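Local coordinates for protein putative S41 protease (Bacteroides fragilis NCTC 9343, PDB 3K50) that is of unproven function but is probably a serine protease of the S41 family, cutting peptide bonds with a ClpP/crotonase-like domain next to a PDZ domain, at residues A[74-79]-A[101-106]; A[217-222]-A[286-291]; A[262-267]-A[346-351]. All blocks are in the same frame, centred on the assembly; numbering follows the deposited sequence.

The three contacts lie well apart in one chain. Contact 1 comes first along the sequence and closes before the other two open. It joins strand 76-82 to helix 102-105 in the PDZ region. Contacts 2 and 3 both fall in the S41 peptidase region, and their segments alternate along the chain. Contact 2 sets helix 207-221 against the loop before strand 292-297, at the mixed sheet. Contact 3 pairs strands 258-263 and 342-352 of a separate antiparallel sheet. The centres of contacts 1 and 3 are 38 Å apart, on opposite sides of the chain's centre. Each contact thus ties together a different part of a multi-domain protein.

Contact 1: A[74-79]-A[101-106]; sequences YGFDYT and SPAEEA
Tyr74 and Gly75 meet Ser101, Pro102 and Ala103 where a strand begins beside the first turn of a helix. The Tyr74 carbonyl points into that turn. Ala103 N donates to Tyr74 O at 2.9 Å, nearly along the C=O axis. The same oxygen lies 3.3 Å from Pro102 CD and 3.4 Å from Ser101 CB, so carbon atoms crowd round it as well. The Tyr74 ring turns its edge to the proline, with CD1 4.2 Å from Pro102 CB. Its hydroxyl is bonded to Ser134 O.

Gly75 comes close to the serine, with its CA 3.7 Å from Ser101 CB. A side chain here would run into Ser101 CB. The positive phi of 96° would also press it against the carbonyl of Tyr74. Next along the strand, Phe76 brings its CB to 3.9 Å from Ala103 CB. Its ring CD1 lies equally near that methyl group and meets it obliquely.

Ser101 is the N-cap of the helix. Its OG sits between the backbone N and the carbonyl carbon (chi1 61°) and accepts from Glu104 N at 3.3 Å. OG is also hydrogen-bonded to Val98 O.

All six touching residues are buried. Strand 76-82 is an outermost strand of the five-stranded antiparallel sheet and pairs with strand 90-97. That strand leads into the short helix 102-105, and its Val97 touches Ala103. Met165 of strand 154-165, the other outermost strand, packs on Tyr74, Phe76 and Pro102, so the helix packs near both outermost strands, consistent with a PDZ-like domain.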
loop_
_atom_site.group_PDB
_atom_site.type_symbol
_atom_site.label_atom_id
_atom_site.label_comp_id
_atom_site.label_asym_id
_atom_site.label_seq_id
_atom_site.Cartn_x
_atom_site.Cartn_y
_atom_site.Cartn_z
ATOM N N TYR A 74 -12.973 6.129 -11.932
ATOM C CA TYR A 74 -12.574 7.477 -12.386
ATOM C C TYR A 74 -11.068 7.754 -12.151
ATOM O O TYR A 74 -10.493 8.659 -12.749
ATOM C CB TYR A 74 -13.417 8.523 -11.681
ATOM C CG TYR A 74 -14.867 8.633 -12.161
ATOM C CD1 TYR A 74 -15.176 9.008 -13.479
ATOM C CD2 TYR A 74 -15.904 8.444 -11.281
ATOM C CE1 TYR A 74 -16.524 9.126 -13.914
ATOM C CE2 TYR A 74 -17.235 8.603 -11.671
ATOM C CZ TYR A 74 -17.538 8.939 -12.975
ATOM O OH TYR A 74 -18.841 9.074 -13.302
ATOM N N GLY A 75 -10.457 6.974 -11.272
ATOM C CA GLY A 75 -9.039 7.044 -11.008
ATOM C C GLY A 75 -8.666 7.894 -9.809
ATOM O O GLY A 75 -7.529 8.382 -9.753
ATOM N N PHE A 76 -9.577 8.119 -8.852
ATOM C CA PHE A 76 -9.170 8.848 -7.633
ATOM C C PHE A 76 -9.701 8.231 -6.354
ATOM O O PHE A 76 -10.740 7.595 -6.355
ATOM C CB PHE A 76 -9.569 10.309 -7.686
ATOM C CG PHE A 76 -11.089 10.546 -7.579
ATOM C CD1 PHE A 76 -11.891 10.458 -8.688
ATOM C CD2 PHE A 76 -11.675 10.866 -6.351
ATOM C CE1 PHE A 76 -13.256 10.674 -8.597
ATOM C CE2 PHE A 76 -13.029 11.046 -6.250
ATOM C CZ PHE A 76 -13.817 10.967 -7.379
ATOM N N ASP A 77 -8.957 8.408 -5.271
ATOM C CA ASP A 77 -9.415 8.017 -3.939
ATOM C C ASP A 77 -9.755 9.261 -3.176
ATOM O O ASP A 77 -9.202 10.328 -3.440
ATOM C CB ASP A 77 -8.348 7.247 -3.153
ATOM C CG ASP A 77 -8.089 5.873 -3.712
ATOM O OD1 ASP A 77 -9.010 5.349 -4.395
ATOM O OD2 ASP A 77 -6.959 5.333 -3.491
ATOM N N TYR A 78 -10.624 9.123 -2.179
ATOM C CA TYR A 78 -11.094 10.261 -1.433
ATOM C C TYR A 78 -11.529 9.957 0.000
ATOM O O TYR A 78 -11.617 8.824 0.378
ATOM C CB TYR A 78 -12.324 10.820 -2.146
ATOM C CG TYR A 78 -13.485 9.853 -2.090
ATOM C CD1 TYR A 78 -13.614 8.850 -3.042
ATOM C CD2 TYR A 78 -14.425 9.910 -1.071
ATOM C CE1 TYR A 78 -14.635 7.952 -3.005
ATOM C CE2 TYR A 78 -15.450 8.991 -1.005
ATOM C CZ TYR A 78 -15.554 8.016 -1.990
ATOM O OH TYR A 78 -16.568 7.090 -1.966
ATOM N N THR A 79 -11.868 11.004 0.741
ATOM C CA THR A 79 -12.437 10.907 2.079
ATOM C C THR A 79 -13.489 11.950 2.166
ATOM O O THR A 79 -13.243 13.093 1.770
ATOM C CB THR A 79 -11.463 11.300 3.176
ATOM O OG1 THR A 79 -10.266 10.533 3.056
ATOM C CG2 THR A 79 -12.113 11.088 4.577
ATOM N N SER A 101 -5.761 8.759 -15.816
ATOM C CA SER A 101 -7.163 8.493 -15.549
ATOM C C SER A 101 -8.079 9.649 -15.938
ATOM O O SER A 101 -7.613 10.730 -16.230
ATOM C CB SER A 101 -7.333 8.266 -14.040
ATOM O OG SER A 101 -6.965 9.405 -13.257
ATOM N N PRO A 102 -9.398 9.400 -15.980
ATOM C CA PRO A 102 -10.369 10.467 -16.089
ATOM C C PRO A 102 -10.146 11.600 -15.063
ATOM O O PRO A 102 -10.285 12.764 -15.421
ATOM C CB PRO A 102 -11.702 9.749 -15.774
ATOM C CG PRO A 102 -11.516 8.392 -16.250
ATOM C CD PRO A 102 -10.047 8.075 -16.002
ATOM N N ALA A 103 -9.797 11.262 -13.822
ATOM C CA ALA A 103 -9.555 12.264 -12.767
ATOM C C ALA A 103 -8.408 13.223 -13.159
ATOM O O ALA A 103 -8.505 14.470 -13.082
ATOM C CB ALA A 103 -9.234 11.544 -11.393
ATOM N N GLU A 104 -7.331 12.629 -13.638
ATOM C CA GLU A 104 -6.159 13.384 -14.047
ATOM C C GLU A 104 -6.446 14.266 -15.276
ATOM O O GLU A 104 -5.998 15.417 -15.335
ATOM C CB GLU A 104 -4.992 12.474 -14.346
ATOM C CG GLU A 104 -3.717 13.281 -14.507
ATOM C CD GLU A 104 -2.507 12.415 -14.625
ATOM O OE1 GLU A 104 -2.356 11.806 -15.702
ATOM O OE2 GLU A 104 -1.713 12.368 -13.647
ATOM N N GLU A 105 -7.236 13.738 -16.206
ATOM C CA GLU A 105 -7.643 14.491 -17.381
ATOM C C GLU A 105 -8.545 15.644 -16.968
ATOM O O GLU A 105 -8.545 16.689 -17.639
ATOM C CB GLU A 105 -8.355 13.570 -18.390
ATOM C CG GLU A 105 -7.401 12.481 -18.938
ATOM C CD GLU A 105 -8.083 11.301 -19.607
ATOM O OE1 GLU A 105 -9.345 11.256 -19.699
ATOM O OE2 GLU A 105 -7.310 10.396 -20.030
ATOM N N ALA A 106 -9.299 15.468 -15.875
ATOM C CA ALA A 106 -10.174 16.516 -15.355
ATOM C C ALA A 106 -9.416 17.673 -14.692
ATOM O O ALA A 106 -10.043 18.679 -14.320
ATOM C CB ALA A 106 -11.133 15.927 -14.360
#

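Contact 2: A[217-222]-A[286-291]; sequences RDFQTG and ANLNLS
Gln220 CG stands anti to its backbone N (chi1 -177°), and the chain runs on extended to lie over Ala286. Leu288 CG is anti to its carbonyl carbon (chi1 -59°), and both its methyl groups reach the helix. These two side chains, with Ala286 and Phe219, carry the contact.

The Ala286 methyl touches the glutamine from CB to the amide. Ala286 CB is 3.6 Å from Gln220 CB and 3.4 Å from Gln220 OE1. The same methyl lies 4.1 Å from Arg217 CA, one turn earlier on the helix.

Leu288 divides its branches between two neighbouring residues. CD1 approaches Phe219 CB at 3.7 Å and comes obliquely to the ring. CD2 lies 3.6 Å from Gln220 N and 3.8 Å from Gln220 CB. No hydrogen bond crosses between the segments, so the contact rests on van der Waals packing.

The loop has its own polar support. Asn287 OD1 accepts from Asn289 N at 2.8 Å in an Asx turn. Asn287 ND2 bonds to Thr247 O and Ala250 O, at the end of helix 239-249.

The contact joins the last turn of helix 207-221 to the loop that leads into strand 292-297. The Phe219 ring stacks on Phe179 of strand 176-184 and meets Phe227 of strand 226-230 edge-to-face. Leu288 also touches Phe227, so helix and loop pack together against the mixed sheet.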
loop_
_atom_site.group_PDB
_atom_site.type_symbol
_atom_site.label_atom_id
_atom_site.label_comp_id
_atom_site.label_asym_id
_atom_site.label_seq_id
_atom_site.Cartn_x
_atom_site.Cartn_y
_atom_site.Cartn_z
ATOM N N ARG A 217 18.580 4.679 -10.376
ATOM C CA ARG A 217 19.646 5.171 -11.191
ATOM C C ARG A 217 19.645 6.727 -11.185
ATOM O O ARG A 217 20.697 7.336 -11.053
ATOM C CB ARG A 217 19.479 4.661 -12.619
ATOM C CG ARG A 217 20.652 5.038 -13.581
ATOM C CD ARG A 217 20.214 4.918 -15.050
ATOM N NE ARG A 217 19.033 5.751 -15.288
ATOM C CZ ARG A 217 18.415 5.914 -16.455
ATOM N NH1 ARG A 217 18.873 5.327 -17.557
ATOM N NH2 ARG A 217 17.341 6.707 -16.510
ATOM N N ASP A 218 18.473 7.343 -11.334
ATOM C CA ASP A 218 18.320 8.808 -11.317
ATOM C C ASP A 218 18.699 9.360 -9.938
ATOM O O ASP A 218 19.378 10.386 -9.841
ATOM C CB ASP A 218 16.889 9.225 -11.688
ATOM C CG ASP A 218 16.541 8.977 -13.171
ATOM O OD1 ASP A 218 17.460 8.643 -13.983
ATOM O OD2 ASP A 218 15.340 9.120 -13.504
ATOM N N PHE A 219 18.337 8.638 -8.878
ATOM C CA PHE A 219 18.746 9.068 -7.550
ATOM C C PHE A 219 20.257 9.084 -7.392
ATOM O O PHE A 219 20.781 10.023 -6.835
ATOM C CB PHE A 219 18.150 8.216 -6.456
ATOM C CG PHE A 219 16.660 8.416 -6.264
ATOM C CD1 PHE A 219 16.092 9.688 -6.274
ATOM C CD2 PHE A 219 15.851 7.343 -6.023
ATOM C CE1 PHE A 219 14.744 9.854 -6.075
ATOM C CE2 PHE A 219 14.475 7.507 -5.822
ATOM C CZ PHE A 219 13.931 8.751 -5.870
ATOM N N GLN A 220 20.942 8.036 -7.861
ATOM C CA GLN A 220 22.396 7.972 -7.737
ATOM C C GLN A 220 23.053 9.097 -8.580
ATOM O O GLN A 220 23.950 9.780 -8.122
ATOM C CB GLN A 220 22.900 6.612 -8.189
ATOM C CG GLN A 220 24.397 6.418 -8.026
ATOM C CD GLN A 220 24.892 5.258 -8.843
ATOM O OE1 GLN A 220 24.499 5.088 -10.011
ATOM N NE2 GLN A 220 25.771 4.438 -8.243
ATOM N N THR A 221 22.593 9.287 -9.809
ATOM C CA THR A 221 23.093 10.343 -10.639
ATOM C C THR A 221 22.990 11.691 -9.926
ATOM O O THR A 221 23.914 12.492 -10.001
ATOM C CB THR A 221 22.308 10.413 -11.943
ATOM O OG1 THR A 221 22.601 9.230 -12.683
ATOM C CG2 THR A 221 22.703 11.701 -12.769
ATOM N N GLY A 222 21.887 11.913 -9.221
ATOM C CA GLY A 222 21.672 13.151 -8.473
ATOM C C GLY A 222 22.410 13.268 -7.141
ATOM O O GLY A 222 22.300 14.280 -6.449
ATOM N N ALA A 286 20.556 1.194 -9.146
ATOM C CA ALA A 286 21.745 1.614 -8.381
ATOM C C ALA A 286 21.510 1.439 -6.901
ATOM O O ALA A 286 20.389 1.617 -6.459
ATOM C CB ALA A 286 22.050 3.114 -8.662
ATOM N N ASN A 287 22.549 1.039 -6.151
ATOM C CA ASN A 287 22.503 0.992 -4.698
ATOM C C ASN A 287 22.894 2.396 -4.231
ATOM O O ASN A 287 23.872 2.993 -4.775
ATOM C CB ASN A 287 23.476 -0.034 -4.106
ATOM C CG ASN A 287 23.659 0.178 -2.616
ATOM O OD1 ASN A 287 24.525 0.930 -2.203
ATOM N ND2 ASN A 287 22.755 -0.372 -1.824
ATOM N N LEU A 288 22.188 2.923 -3.225
ATOM C CA LEU A 288 22.414 4.325 -2.825
ATOM C C LEU A 288 23.327 4.489 -1.605
ATOM O O LEU A 288 23.701 5.618 -1.242
ATOM C CB LEU A 288 21.073 5.074 -2.646
ATOM C CG LEU A 288 20.151 5.145 -3.885
ATOM C CD1 LEU A 288 18.931 6.057 -3.578
ATOM C CD2 LEU A 288 20.827 5.635 -5.171
ATOM N N ASN A 289 23.748 3.366 -1.027
ATOM C CA ASN A 289 24.618 3.369 0.099
ATOM C C ASN A 289 24.156 4.282 1.197
ATOM O O ASN A 289 24.948 5.082 1.702
ATOM C CB ASN A 289 26.025 3.760 -0.341
ATOM C CG ASN A 289 27.084 3.557 0.745
ATOM O OD1 ASN A 289 27.010 2.695 1.603
ATOM N ND2 ASN A 289 28.058 4.382 0.703
ATOM N N LEU A 290 22.895 4.168 1.594
ATOM C CA LEU A 290 22.373 5.019 2.645
ATOM C C LEU A 290 22.552 4.399 4.010
ATOM O O LEU A 290 22.581 3.197 4.142
ATOM C CB LEU A 290 20.872 5.254 2.434
ATOM C CG LEU A 290 20.363 5.935 1.170
ATOM C CD1 LEU A 290 18.922 5.438 0.987
ATOM C CD2 LEU A 290 20.502 7.488 1.246
ATOM N N SER A 291 22.560 5.244 5.045
ATOM C CA SER A 291 22.676 4.806 6.467
ATOM C C SER A 291 21.364 4.995 7.279
ATOM O O SER A 291 21.180 4.379 8.315
ATOM C CB SER A 291 23.831 5.606 7.118
ATOM O OG SER A 291 23.555 7.031 7.039
#

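Contact 3: A[262-267]-A[346-351]; sequences LRYSDK and LVVCNV
Arg263 O is gripped by two donors. Asn350 N reaches it at 2.8 Å, and water 1 donates to it at 3.0 Å. The same water accepts from Asn350 ND2, so this asparagine holds the oxygen directly and through water. Arg263 N in turn gives a straight bond of 3.0 Å to Asn350 O. Arg263 and Asn350 are thus an antiparallel hydrogen-bonded pair. Leu262 and Val351 form the next, non-hydrogen-bonded pair, with Leu262 CD1 against Val351 CG1.

On the other side of the Arg263 pair, Tyr264 lays its ring over Cys349. The cysteine CB sits over the ring centre, 3.6 Å from the centroid and 6° off the normal, in a CH-pi contact. Cys349 SG lies between the backbone N and the carbonyl carbon (chi1 62°), over the same face and 4.1 Å from the centroid. Leu262 CB touches that sulfur. Val348 runs side by side with the tyrosine, its CG2 3.6 Å from Tyr264 CE2. The Tyr264 hydroxyl is bonded to Lys333 NZ.

Water 2 spans the diverging backbones. It accepts from Ser265 N and lies 2.7 Å from Val348 O. Ser265 OG accepts from Lys267 N, an ST turn. The Arg263 guanidinium forms a salt bridge with Asp274 of strand 273-276, which flanks strand 258-263.

Val348 and Cys349 both face Ala331 of strand 330-336 across the other edge of their strand. That is a classic beta bulge. The arrangement is antiparallel beta pairing, in which the bulged strand 342-352 lies between strands 258-263 and 330-336 in the S41 peptidase region.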
loop_
_atom_site.group_PDB
_atom_site.type_symbol
_atom_site.label_atom_id
_atom_site.label_comp_id
_atom_site.label_asym_id
_atom_site.label_seq_id
_atom_site.Cartn_x
_atom_site.Cartn_y
_atom_site.Cartn_z
ATOM N N LEU A 262 12.340 -16.749 4.968
ATOM C CA LEU A 262 10.994 -17.238 4.721
ATOM C C LEU A 262 10.892 -18.668 5.249
ATOM O O LEU A 262 11.574 -19.563 4.735
ATOM C CB LEU A 262 10.662 -17.211 3.223
ATOM C CG LEU A 262 10.385 -15.814 2.562
ATOM C CD1 LEU A 262 11.413 -14.793 2.816
ATOM C CD2 LEU A 262 10.195 -15.941 1.088
ATOM N N ARG A 263 10.040 -18.862 6.254
ATOM C CA ARG A 263 9.817 -20.150 6.882
ATOM C C ARG A 263 8.342 -20.605 6.829
ATOM O O ARG A 263 7.440 -19.986 7.410
ATOM C CB ARG A 263 10.362 -20.080 8.285
ATOM C CG ARG A 263 11.851 -19.728 8.336
ATOM C CD ARG A 263 12.660 -20.840 7.726
ATOM N NE ARG A 263 14.118 -20.703 7.868
ATOM C CZ ARG A 263 14.926 -20.178 6.951
ATOM N NH1 ARG A 263 14.453 -19.702 5.808
ATOM N NH2 ARG A 263 16.208 -20.152 7.192
ATOM N N TYR A 264 8.137 -21.673 6.065
ATOM C CA TYR A 264 6.830 -22.285 5.825
ATOM C C TYR A 264 6.500 -23.315 6.926
ATOM O O TYR A 264 7.274 -23.480 7.866
ATOM C CB TYR A 264 6.842 -22.922 4.435
ATOM C CG TYR A 264 6.880 -21.894 3.322
ATOM C CD1 TYR A 264 8.054 -21.222 3.002
ATOM C CD2 TYR A 264 5.766 -21.646 2.548
ATOM C CE1 TYR A 264 8.116 -20.288 1.983
ATOM C CE2 TYR A 264 5.824 -20.687 1.509
ATOM C CZ TYR A 264 7.000 -20.022 1.249
ATOM O OH TYR A 264 7.061 -19.089 0.236
ATOM N N SER A 265 5.387 -24.034 6.792
ATOM C CA SER A 265 4.956 -25.025 7.803
ATOM C C SER A 265 5.813 -26.273 7.657
ATOM O O SER A 265 6.568 -26.377 6.705
ATOM C CB SER A 265 3.510 -25.435 7.578
ATOM O OG SER A 265 3.418 -26.337 6.434
ATOM N N ASP A 266 5.667 -27.232 8.564
ATOM C CA ASP A 266 6.428 -28.487 8.469
ATOM C C ASP A 266 6.088 -29.351 7.257
ATOM O O ASP A 266 6.772 -30.296 7.014
ATOM C CB ASP A 266 6.407 -29.291 9.764
ATOM C CG ASP A 266 5.000 -29.657 10.271
ATOM O OD1 ASP A 266 4.026 -29.681 9.507
ATOM O OD2 ASP A 266 4.916 -29.942 11.491
ATOM N N LYS A 267 5.057 -29.020 6.500
ATOM C CA LYS A 267 4.729 -29.722 5.287
ATOM C C LYS A 267 5.354 -29.053 4.068
ATOM O O LYS A 267 5.238 -29.599 2.983
ATOM C CB LYS A 267 3.202 -29.705 5.011
ATOM C CG LYS A 267 2.327 -30.662 5.836
ATOM C CD LYS A 267 0.879 -30.324 5.603
ATOM C CE LYS A 267 -0.036 -31.474 5.950
ATOM N NZ LYS A 267 -1.452 -31.065 5.873
ATOM N N LEU A 346 -3.621 -16.774 0.691
ATOM C CA LEU A 346 -3.418 -17.544 1.922
ATOM C C LEU A 346 -2.086 -17.329 2.637
ATOM O O LEU A 346 -1.057 -17.267 1.984
ATOM C CB LEU A 346 -3.549 -19.005 1.552
ATOM C CG LEU A 346 -3.477 -20.075 2.657
ATOM C CD1 LEU A 346 -4.718 -20.011 3.504
ATOM C CD2 LEU A 346 -3.346 -21.479 1.950
ATOM N N VAL A 347 -2.098 -17.198 3.964
ATOM C CA VAL A 347 -0.845 -17.131 4.724
ATOM C C VAL A 347 -0.097 -18.447 4.494
ATOM O O VAL A 347 -0.608 -19.526 4.813
ATOM C CB VAL A 347 -1.071 -16.923 6.246
ATOM C CG1 VAL A 347 0.244 -17.003 7.020
ATOM C CG2 VAL A 347 -1.733 -15.615 6.511
ATOM N N VAL A 348 1.118 -18.348 3.970
ATOM C CA VAL A 348 1.974 -19.504 3.686
ATOM C C VAL A 348 3.292 -19.528 4.508
ATOM O O VAL A 348 3.772 -20.615 4.892
ATOM C CB VAL A 348 2.292 -19.612 2.154
ATOM C CG1 VAL A 348 0.993 -19.943 1.394
ATOM C CG2 VAL A 348 3.021 -18.357 1.639
ATOM N N CYS A 349 3.850 -18.372 4.842
ATOM C CA CYS A 349 5.102 -18.358 5.610
ATOM C C CYS A 349 5.322 -17.195 6.518
ATOM O O CYS A 349 4.769 -16.128 6.351
ATOM C CB CYS A 349 6.324 -18.418 4.696
ATOM S SG CYS A 349 6.591 -17.052 3.525
ATOM N N ASN A 350 6.137 -17.469 7.534
ATOM C CA ASN A 350 6.746 -16.456 8.374
ATOM C C ASN A 350 7.836 -15.760 7.569
ATOM O O ASN A 350 8.416 -16.350 6.609
ATOM C CB ASN A 350 7.371 -17.090 9.620
ATOM C CG ASN A 350 6.371 -17.420 10.642
ATOM O OD1 ASN A 350 5.758 -16.531 11.234
ATOM N ND2 ASN A 350 6.188 -18.657 10.875
ATOM N N VAL A 351 8.064 -14.489 7.866
ATOM C CA VAL A 351 9.103 -13.696 7.193
ATOM C C VAL A 351 9.979 -13.005 8.271
ATOM O O VAL A 351 9.673 -11.909 8.740
ATOM C CB VAL A 351 8.497 -12.652 6.239
ATOM C CG1 VAL A 351 9.617 -11.941 5.453
ATOM C CG2 VAL A 351 7.548 -13.302 5.333
HETATM O O HOH W 1 7.422 -20.934 10.269
HETATM O O HOH W 2 3.262 -23.255 4.877
#